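Local coordinates for response regulator receiver protein (Pseudoalteromonas atlantica T6c, PDB 3KTO) that probably acts as a response regulator receiver protein in two-component signalling, with a likely role in regulating transcription, at residues A[21-26]-A[31-36]; A[41-46]-A[68-73]; A[62-67]-A[92-97]. All coordinates share one frame; numbering follows the deposited sequence.

In the fold
From the N terminus, interaction 1 comes first. It closes the short four-residue connection between helix 16-26 and strand 32-36, an edge strand of the parallel sheet. The chain then runs into helix 39-42, where interaction 2 opens. Interaction 2 closes only at 68-73, after an intervening stretch of chain that contains strand 51-57. Interaction 3 opens at 62-67, before that closure, and ends at 92-97. Interactions 2 and 3 therefore cross, while interaction 1 precedes both. Helix 66-76 is shared by the crossing pair and joins helix 39-42 to helix 92-100. Interactions 1 and 3 lie on opposite sides of the chain's centre, about 22 Å apart between centres.

Interaction 1 (A[21-26]-A[31-36]); sequences ALSKLL and VTIQCF
Leu26 and Ile33, and Ser23 and Cys35, meet without any ring or other flat side-chain group between them. The flat group that matters is the peptide carbonyl of Ile33, whose oxygen is reached through a water. That water donates to Ile33 O at 2.6 Å and to Ser23 OG at 2.9 Å, and so bridges helix and strand. Ser23 OG also hydrogen-bonds to Arg19 O, one turn back in the helix. The hydroxyl lies beside its own backbone N (chi1 -66°). There it rests against Cys35 SG at 3.5 Å and the CG2 methyl of Ile33 at 4.0 Å.

The two segments are the last two elements of a beta-alpha-beta unit: strand 8-12, helix 16-26 and strand 32-36. Helix 21-26 runs almost antiparallel to strand 32-36, at 171°, with their axes 8.9 Å apart.

Leu26 supplies the apolar half of the contact. Its side chain crosses that of Ile33 at about a right angle, and the branch ends Leu26 CD1 and Ile33 CD1 touch at 3.9 Å. Nearer the backbone, Leu26 CB lies 4.1 Å from Ile33 CG1. Leu26 also packs on Ile55 of strand 51-57, and Ile33 on Ile9 of strand 8-12.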
loop_
_atom_site.group_PDB
_atom_site.type_symbol
_atom_site.label_atom_id
_atom_site.label_comp_id
_atom_site.label_asym_id
_atom_site.label_seq_id
_atom_site.Cartn_x
_atom_site.Cartn_y
_atom_site.Cartn_z
ATOM N N ALA A 21 -11.873 5.602 5.887
ATOM C CA ALA A 21 -12.462 4.295 6.170
ATOM C C ALA A 21 -12.651 3.996 7.653
ATOM O O ALA A 21 -13.706 3.506 8.066
ATOM C CB ALA A 21 -11.617 3.207 5.534
ATOM N N LEU A 22 -11.628 4.283 8.452
ATOM C CA LEU A 22 -11.704 4.025 9.880
ATOM C C LEU A 22 -12.757 4.909 10.538
ATOM O O LEU A 22 -13.498 4.460 11.412
ATOM C CB LEU A 22 -10.339 4.260 10.536
ATOM C CG LEU A 22 -9.873 3.127 11.448
ATOM C CD1 LEU A 22 -9.860 1.834 10.642
ATOM C CD2 LEU A 22 -8.484 3.421 12.008
ATOM N N SER A 23 -12.828 6.166 10.115
ATOM C CA SER A 23 -13.802 7.084 10.688
ATOM C C SER A 23 -15.226 6.608 10.423
ATOM O O SER A 23 -16.078 6.657 11.312
ATOM C CB SER A 23 -13.602 8.488 10.121
ATOM O OG SER A 23 -12.358 9.013 10.539
ATOM N N LYS A 24 -15.476 6.138 9.205
ATOM C CA LYS A 24 -16.799 5.649 8.828
ATOM C C LYS A 24 -17.187 4.435 9.661
ATOM O O LYS A 24 -18.282 4.373 10.223
ATOM C CB LYS A 24 -16.826 5.298 7.335
ATOM C CG LYS A 24 -16.895 6.521 6.430
ATOM C CD LYS A 24 -16.743 6.169 4.948
ATOM C CE LYS A 24 -15.296 5.819 4.598
ATOM N NZ LYS A 24 -15.077 5.618 3.129
ATOM N N LEU A 25 -16.281 3.472 9.739
ATOM C CA LEU A 25 -16.511 2.258 10.511
ATOM C C LEU A 25 -16.798 2.480 12.000
ATOM O O LEU A 25 -17.566 1.732 12.602
ATOM C CB LEU A 25 -15.304 1.325 10.384
ATOM C CG LEU A 25 -15.326 0.085 11.281
ATOM C CD1 LEU A 25 -16.440 -0.855 10.836
ATOM C CD2 LEU A 25 -13.981 -0.618 11.220
ATOM N N LEU A 26 -16.189 3.500 12.593
ATOM C CA LEU A 26 -16.368 3.747 14.018
ATOM C C LEU A 26 -17.366 4.841 14.383
ATOM O O LEU A 26 -17.687 5.021 15.556
ATOM C CB LEU A 26 -15.015 4.077 14.649
ATOM C CG LEU A 26 -13.898 3.044 14.515
ATOM C CD1 LEU A 26 -12.599 3.643 15.041
ATOM C CD2 LEU A 26 -14.271 1.777 15.273
ATOM N N VAL A 31 -18.375 7.622 20.246
ATOM C CA VAL A 31 -17.090 8.325 20.354
ATOM C C VAL A 31 -16.781 9.170 19.134
ATOM O O VAL A 31 -17.265 8.884 18.040
ATOM C CB VAL A 31 -15.910 7.330 20.540
ATOM C CG1 VAL A 31 -15.735 6.499 19.292
ATOM C CG2 VAL A 31 -14.624 8.082 20.852
ATOM N N THR A 32 -15.969 10.207 19.336
ATOM C CA THR A 32 -15.548 11.108 18.263
ATOM C C THR A 32 -14.139 10.748 17.793
ATOM O O THR A 32 -13.202 10.742 18.591
ATOM C CB THR A 32 -15.482 12.586 18.730
ATOM O OG1 THR A 32 -16.786 13.042 19.111
ATOM C CG2 THR A 32 -14.934 13.471 17.614
ATOM N N ILE A 33 -13.977 10.487 16.501
ATOM C CA ILE A 33 -12.660 10.151 15.974
ATOM C C ILE A 33 -11.982 11.373 15.358
ATOM O O ILE A 33 -12.303 11.768 14.234
ATOM C CB ILE A 33 -12.750 9.049 14.895
ATOM C CG1 ILE A 33 -13.437 7.804 15.468
ATOM C CG2 ILE A 33 -11.361 8.705 14.387
ATOM C CD1 ILE A 33 -12.734 7.200 16.673
ATOM N N GLN A 34 -11.062 11.979 16.105
ATOM C CA GLN A 34 -10.317 13.135 15.623
ATOM C C GLN A 34 -9.018 12.616 14.997
ATOM O O GLN A 34 -8.200 11.983 15.672
ATOM C CB GLN A 34 -10.023 14.084 16.782
ATOM C CG GLN A 34 -9.217 15.298 16.385
ATOM C CD GLN A 34 -9.374 16.441 17.367
ATOM O OE1 GLN A 34 -9.534 16.224 18.573
ATOM N NE2 GLN A 34 -9.315 17.668 16.860
ATOM N N CYS A 35 -8.829 12.904 13.712
ATOM C CA CYS A 35 -7.678 12.414 12.954
ATOM C C CYS A 35 -6.546 13.386 12.667
ATOM O O CYS A 35 -6.740 14.600 12.618
ATOM C CB CYS A 35 -8.165 11.836 11.633
ATOM S SG CYS A 35 -9.473 10.614 11.836
ATOM N N PHE A 36 -5.363 12.814 12.452
ATOM C CA PHE A 36 -4.145 13.565 12.162
ATOM C C PHE A 36 -3.331 12.797 11.137
ATOM O O PHE A 36 -3.172 11.580 11.244
ATOM C CB PHE A 36 -3.333 13.751 13.443
ATOM C CG PHE A 36 -4.032 14.579 14.473
ATOM C CD1 PHE A 36 -3.979 15.970 14.419
ATOM C CD2 PHE A 36 -4.790 13.976 15.467
ATOM C CE1 PHE A 36 -4.674 16.749 15.342
ATOM C CE2 PHE A 36 -5.489 14.749 16.396
ATOM C CZ PHE A 36 -5.429 16.137 16.328
HETATM O O HOH W 1 -13.389 11.339 11.905
#

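Interaction 2 (A[41-46]-A[68-73]); sequences SFMRQQ and IELLET
Within the CheY-like receiver fold, Phe42 of helix 39-42 and the adjoining Met43 pack on Leu70 and Thr73 of helix 66-76. Met43 is a selenomethionine in this crystal. The contact is wholly apolar. A type I turn runs from Phe42 to Gln45, with Gln45 N bonded to Phe42 O at 2.9 Å.

The Met43 side chain does most of the reaching. Its chain is bent at chi2 (-57°) and again at chi3. It slides past Leu70 in the opposite direction, so that Met43 SE rests 3.8 Å from Leu70 CD1. The same leucine methyl comes within 4.3 Å of Phe42 CD2, approaching that ring obliquely. Leu70 CD1 thus touches both the Phe42 ring and the selenium of Met43. Both Phe42 and Leu70 are buried. The Phe42 ring also meets Tyr10 of strand 8-12 edge-to-face, and Met43 packs on Arg77 as well.

Further along helix 66-76, the end methyl of Met43, CE, is 3.6 Å from Thr73 CG2. Thr73 divides its branches by role: CG2 faces the selenomethionine, while OG1 turns back into its own helix. Thr73 OG1 donates to Glu69 O at 3.1 Å from above the carbonyl plane, and Thr73 N donates to the same oxygen.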
loop_
_atom_site.group_PDB
_atom_site.type_symbol
_atom_site.label_atom_id
_atom_site.label_comp_id
_atom_site.label_asym_id
_atom_site.label_seq_id
_atom_site.Cartn_x
_atom_site.Cartn_y
_atom_site.Cartn_z
ATOM N N SER A 41 1.905 16.777 13.113
ATOM C CA SER A 41 0.598 17.408 13.237
ATOM C C SER A 41 -0.067 17.084 14.573
ATOM O O SER A 41 -0.644 17.964 15.216
ATOM C CB SER A 41 -0.312 16.958 12.098
ATOM O OG SER A 41 -1.586 17.555 12.226
ATOM N N PHE A 42 0.007 15.824 14.994
ATOM C CA PHE A 42 -0.595 15.438 16.263
ATOM C C PHE A 42 0.097 16.099 17.447
ATOM O O PHE A 42 -0.548 16.430 18.437
ATOM C CB PHE A 42 -0.539 13.929 16.479
ATOM C CG PHE A 42 -1.033 13.510 17.829
ATOM C CD1 PHE A 42 -2.395 13.542 18.125
ATOM C CD2 PHE A 42 -0.136 13.156 18.832
ATOM C CE1 PHE A 42 -2.859 13.234 19.403
ATOM C CE2 PHE A 42 -0.587 12.848 20.111
ATOM C CZ PHE A 42 -1.957 12.890 20.396
HETATM N N MSE A 43 1.414 16.262 17.354
HETATM C CA MSE A 43 2.177 16.865 18.441
HETATM C C MSE A 43 1.860 18.340 18.663
HETATM O O MSE A 43 2.301 18.926 19.648
HETATM C CB MSE A 43 3.679 16.683 18.208
HETATM C CG MSE A 43 4.146 15.255 18.393
HETATM SE SE MSE A 43 3.715 14.570 20.141
HETATM C CE MSE A 43 5.526 14.137 20.696
ATOM N N ARG A 44 1.093 18.935 17.754
ATOM C CA ARG A 44 0.704 20.341 17.880
ATOM C C ARG A 44 -0.663 20.403 18.540
ATOM O O ARG A 44 -1.170 21.479 18.854
ATOM C CB ARG A 44 0.610 21.001 16.504
ATOM C CG ARG A 44 1.932 21.315 15.843
ATOM C CD ARG A 44 1.693 21.854 14.445
ATOM N NE ARG A 44 2.886 22.457 13.857
ATOM C CZ ARG A 44 4.055 21.840 13.722
ATOM N NH1 ARG A 44 4.204 20.588 14.137
ATOM N NH2 ARG A 44 5.078 22.474 13.162
ATOM N N GLN A 45 -1.251 19.231 18.743
ATOM C CA GLN A 45 -2.576 19.112 19.328
ATOM C C GLN A 45 -2.568 19.119 20.843
ATOM O O GLN A 45 -1.816 18.381 21.473
ATOM C CB GLN A 45 -3.235 17.824 18.832
ATOM C CG GLN A 45 -4.606 17.539 19.416
ATOM C CD GLN A 45 -5.628 18.585 19.032
ATOM O OE1 GLN A 45 -5.776 18.916 17.859
ATOM N NE2 GLN A 45 -6.345 19.105 20.019
ATOM N N GLN A 46 -3.414 19.959 21.425
ATOM C CA GLN A 46 -3.524 20.034 22.873
ATOM C C GLN A 46 -4.343 18.813 23.283
ATOM O O GLN A 46 -5.550 18.761 23.052
ATOM C CB GLN A 46 -4.247 21.323 23.285
ATOM C CG GLN A 46 -3.503 22.177 24.312
ATOM C CD GLN A 46 -3.387 21.520 25.682
ATOM O OE1 GLN A 46 -2.872 22.122 26.629
ATOM N NE2 GLN A 46 -3.866 20.283 25.794
ATOM N N ILE A 68 5.209 4.019 16.558
ATOM C CA ILE A 68 5.510 3.417 17.852
ATOM C C ILE A 68 6.395 4.379 18.644
ATOM O O ILE A 68 6.247 4.518 19.853
ATOM C CB ILE A 68 6.214 2.053 17.668
ATOM C CG1 ILE A 68 5.261 1.091 16.957
ATOM C CG2 ILE A 68 6.617 1.475 19.017
ATOM C CD1 ILE A 68 5.930 -0.177 16.435
ATOM N N GLU A 69 7.308 5.048 17.954
ATOM C CA GLU A 69 8.184 6.019 18.609
ATOM C C GLU A 69 7.285 7.112 19.217
ATOM O O GLU A 69 7.499 7.570 20.342
ATOM C CB GLU A 69 9.149 6.606 17.578
ATOM C CG GLU A 69 10.173 7.564 18.132
ATOM C CD GLU A 69 11.119 8.064 17.060
ATOM O OE1 GLU A 69 10.633 8.602 16.048
ATOM O OE2 GLU A 69 12.349 7.917 17.223
ATOM N N LEU A 70 6.266 7.522 18.468
ATOM C CA LEU A 70 5.333 8.526 18.964
ATOM C C LEU A 70 4.713 8.018 20.263
ATOM O O LEU A 70 4.645 8.745 21.249
ATOM C CB LEU A 70 4.230 8.798 17.938
ATOM C CG LEU A 70 3.066 9.678 18.405
ATOM C CD1 LEU A 70 3.571 11.044 18.872
ATOM C CD2 LEU A 70 2.091 9.837 17.251
ATOM N N LEU A 71 4.265 6.766 20.263
ATOM C CA LEU A 71 3.668 6.184 21.466
ATOM C C LEU A 71 4.676 6.207 22.618
ATOM O O LEU A 71 4.341 6.591 23.732
ATOM C CB LEU A 71 3.219 4.731 21.209
ATOM C CG LEU A 71 2.728 3.938 22.427
ATOM C CD1 LEU A 71 1.651 4.719 23.183
ATOM C CD2 LEU A 71 2.171 2.592 21.947
ATOM N N GLU A 72 5.905 5.786 22.342
ATOM C CA GLU A 72 6.946 5.765 23.365
ATOM C C GLU A 72 7.182 7.169 23.939
ATOM O O GLU A 72 7.338 7.336 25.146
ATOM C CB GLU A 72 8.245 5.207 22.780
ATOM C CG GLU A 72 8.097 3.776 22.256
ATOM C CD GLU A 72 9.335 3.260 21.539
ATOM O OE1 GLU A 72 10.141 4.075 21.053
ATOM O OE2 GLU A 72 9.487 2.026 21.440
ATOM N N THR A 73 7.196 8.171 23.069
ATOM C CA THR A 73 7.407 9.544 23.502
ATOM C C THR A 73 6.303 10.014 24.441
ATOM O O THR A 73 6.577 10.590 25.494
ATOM C CB THR A 73 7.467 10.499 22.302
ATOM O OG1 THR A 73 8.655 10.227 21.543
ATOM C CG2 THR A 73 7.473 11.958 22.778
#

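Interaction 3 (A[62-67]-A[92-97]); sequences DKKDSG and IPTAVR
Asp65 turns its carboxylate beside its own backbone N (chi1 -69°), and Arg97 stretches out fully from chi1 178° onward, so the two groups meet. Asp65 has a left-handed backbone as the third residue of a type II turn from Lys63 to Ser66. It stands at the N-cap position of helix 66-76, but its side chain makes no capping bond and points toward helix 92-97. Asp65 OD1 shares a short hydrogen bond of 2.7 Å with Thr94 OG1, and also touches Thr94 CG2 at 3.3 Å. Asp65 OD2 forms a salt bridge with Arg97 NH1 at 3.2 Å. The bond is bent (141°). It reaches OD2 on the anti side, and the two flat groups stand nearly perpendicular. The two oxygens thus hold different residues, one helical turn apart.

Lys64 crosses Thr94 at a slant, with its CE 3.8 Å from Thr94 OG1. Its ammonium group pairs with Asp91. A water donates to Thr94 OG1 and is weakly bonded to Lys64 NZ.

In this receiver fold the contact ties the 62-65 loop to helix 92-100. Glu72, a second acidic partner of Arg97, and Ile68, which packs on Thr94 and Arg97, add the link from helix 66-76.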
loop_
_atom_site.group_PDB
_atom_site.type_symbol
_atom_site.label_atom_id
_atom_site.label_comp_id
_atom_site.label_asym_id
_atom_site.label_seq_id
_atom_site.Cartn_x
_atom_site.Cartn_y
_atom_site.Cartn_z
ATOM N N ASP A 62 5.768 6.103 6.047
ATOM C CA ASP A 62 6.717 5.094 5.590
ATOM C C ASP A 62 8.046 5.097 6.352
ATOM O O ASP A 62 9.031 4.507 5.899
ATOM C CB ASP A 62 6.956 5.253 4.087
ATOM C CG ASP A 62 6.694 3.969 3.316
ATOM O OD1 ASP A 62 5.929 3.114 3.816
ATOM O OD2 ASP A 62 7.243 3.821 2.204
ATOM N N LYS A 63 8.059 5.767 7.505
ATOM C CA LYS A 63 9.227 5.810 8.385
ATOM C C LYS A 63 8.996 4.669 9.373
ATOM O O LYS A 63 8.160 4.770 10.261
ATOM C CB LYS A 63 9.303 7.141 9.135
ATOM C CG LYS A 63 9.881 8.284 8.315
ATOM C CD LYS A 63 8.983 8.693 7.171
ATOM C CE LYS A 63 9.664 9.747 6.298
ATOM N NZ LYS A 63 10.253 10.843 7.116
ATOM N N LYS A 64 9.737 3.581 9.206
ATOM C CA LYS A 64 9.561 2.408 10.041
ATOM C C LYS A 64 9.500 2.708 11.522
ATOM O O LYS A 64 10.349 3.405 12.055
ATOM C CB LYS A 64 10.669 1.386 9.775
ATOM C CG LYS A 64 10.368 0.018 10.373
ATOM C CD LYS A 64 11.467 -0.973 10.032
ATOM C CE LYS A 64 11.082 -2.387 10.435
ATOM N NZ LYS A 64 12.204 -3.339 10.191
ATOM N N ASP A 65 8.467 2.177 12.169
ATOM C CA ASP A 65 8.272 2.332 13.599
ATOM C C ASP A 65 8.057 3.758 14.117
ATOM O O ASP A 65 7.986 3.942 15.322
ATOM C CB ASP A 65 9.459 1.723 14.359
ATOM C CG ASP A 65 9.514 0.203 14.257
ATOM O OD1 ASP A 65 8.557 -0.408 13.733
ATOM O OD2 ASP A 65 10.525 -0.374 14.715
ATOM N N SER A 66 7.934 4.751 13.238
ATOM C CA SER A 66 7.752 6.129 13.719
ATOM C C SER A 66 6.482 6.314 14.557
ATOM O O SER A 66 6.453 7.134 15.471
ATOM C CB SER A 66 7.786 7.129 12.555
ATOM O OG SER A 66 6.770 6.910 11.600
ATOM N N GLY A 67 5.443 5.538 14.266
ATOM C CA GLY A 67 4.220 5.638 15.040
ATOM C C GLY A 67 4.445 5.104 16.448
ATOM O O GLY A 67 3.942 5.667 17.423
ATOM N N ILE A 92 8.213 -9.165 13.186
ATOM C CA ILE A 92 8.082 -9.481 14.596
ATOM C C ILE A 92 8.640 -8.415 15.548
ATOM O O ILE A 92 7.987 -8.064 16.527
ATOM C CB ILE A 92 8.747 -10.839 14.922
ATOM C CG1 ILE A 92 8.029 -11.973 14.183
ATOM C CG2 ILE A 92 8.727 -11.078 16.394
ATOM C CD1 ILE A 92 6.541 -11.950 14.318
ATOM N N PRO A 93 9.857 -7.894 15.282
ATOM C CA PRO A 93 10.402 -6.873 16.190
ATOM C C PRO A 93 9.506 -5.642 16.356
ATOM O O PRO A 93 9.402 -5.087 17.445
ATOM C CB PRO A 93 11.757 -6.544 15.567
ATOM C CG PRO A 93 12.176 -7.875 15.003
ATOM C CD PRO A 93 10.888 -8.341 14.330
ATOM N N THR A 94 8.856 -5.219 15.280
ATOM C CA THR A 94 7.960 -4.065 15.355
ATOM C C THR A 94 6.778 -4.350 16.306
ATOM O O THR A 94 6.418 -3.516 17.147
ATOM C CB THR A 94 7.456 -3.688 13.948
ATOM O OG1 THR A 94 8.530 -3.079 13.217
ATOM C CG2 THR A 94 6.263 -2.727 14.028
ATOM N N ALA A 95 6.193 -5.535 16.180
ATOM C CA ALA A 95 5.073 -5.936 17.041
ATOM C C ALA A 95 5.520 -5.951 18.497
ATOM O O ALA A 95 4.829 -5.439 19.375
ATOM C CB ALA A 95 4.562 -7.327 16.638
ATOM N N VAL A 96 6.684 -6.540 18.749
ATOM C CA VAL A 96 7.221 -6.617 20.100
ATOM C C VAL A 96 7.505 -5.221 20.658
ATOM O O VAL A 96 7.200 -4.934 21.812
ATOM C CB VAL A 96 8.523 -7.472 20.133
ATOM C CG1 VAL A 96 9.177 -7.398 21.510
ATOM C CG2 VAL A 96 8.198 -8.925 19.784
ATOM N N ARG A 97 8.096 -4.358 19.847
ATOM C CA ARG A 97 8.384 -3.001 20.297
ATOM C C ARG A 97 7.075 -2.295 20.674
ATOM O O ARG A 97 7.013 -1.547 21.649
ATOM C CB ARG A 97 9.101 -2.232 19.192
ATOM C CG ARG A 97 9.406 -0.805 19.556
ATOM C CD ARG A 97 10.150 -0.100 18.434
ATOM N NE ARG A 97 10.512 1.256 18.833
ATOM C CZ ARG A 97 11.263 2.068 18.102
ATOM N NH1 ARG A 97 11.735 1.666 16.929
ATOM N NH2 ARG A 97 11.537 3.282 18.549
HETATM O O HOH W 2 11.594 -4.040 13.094
#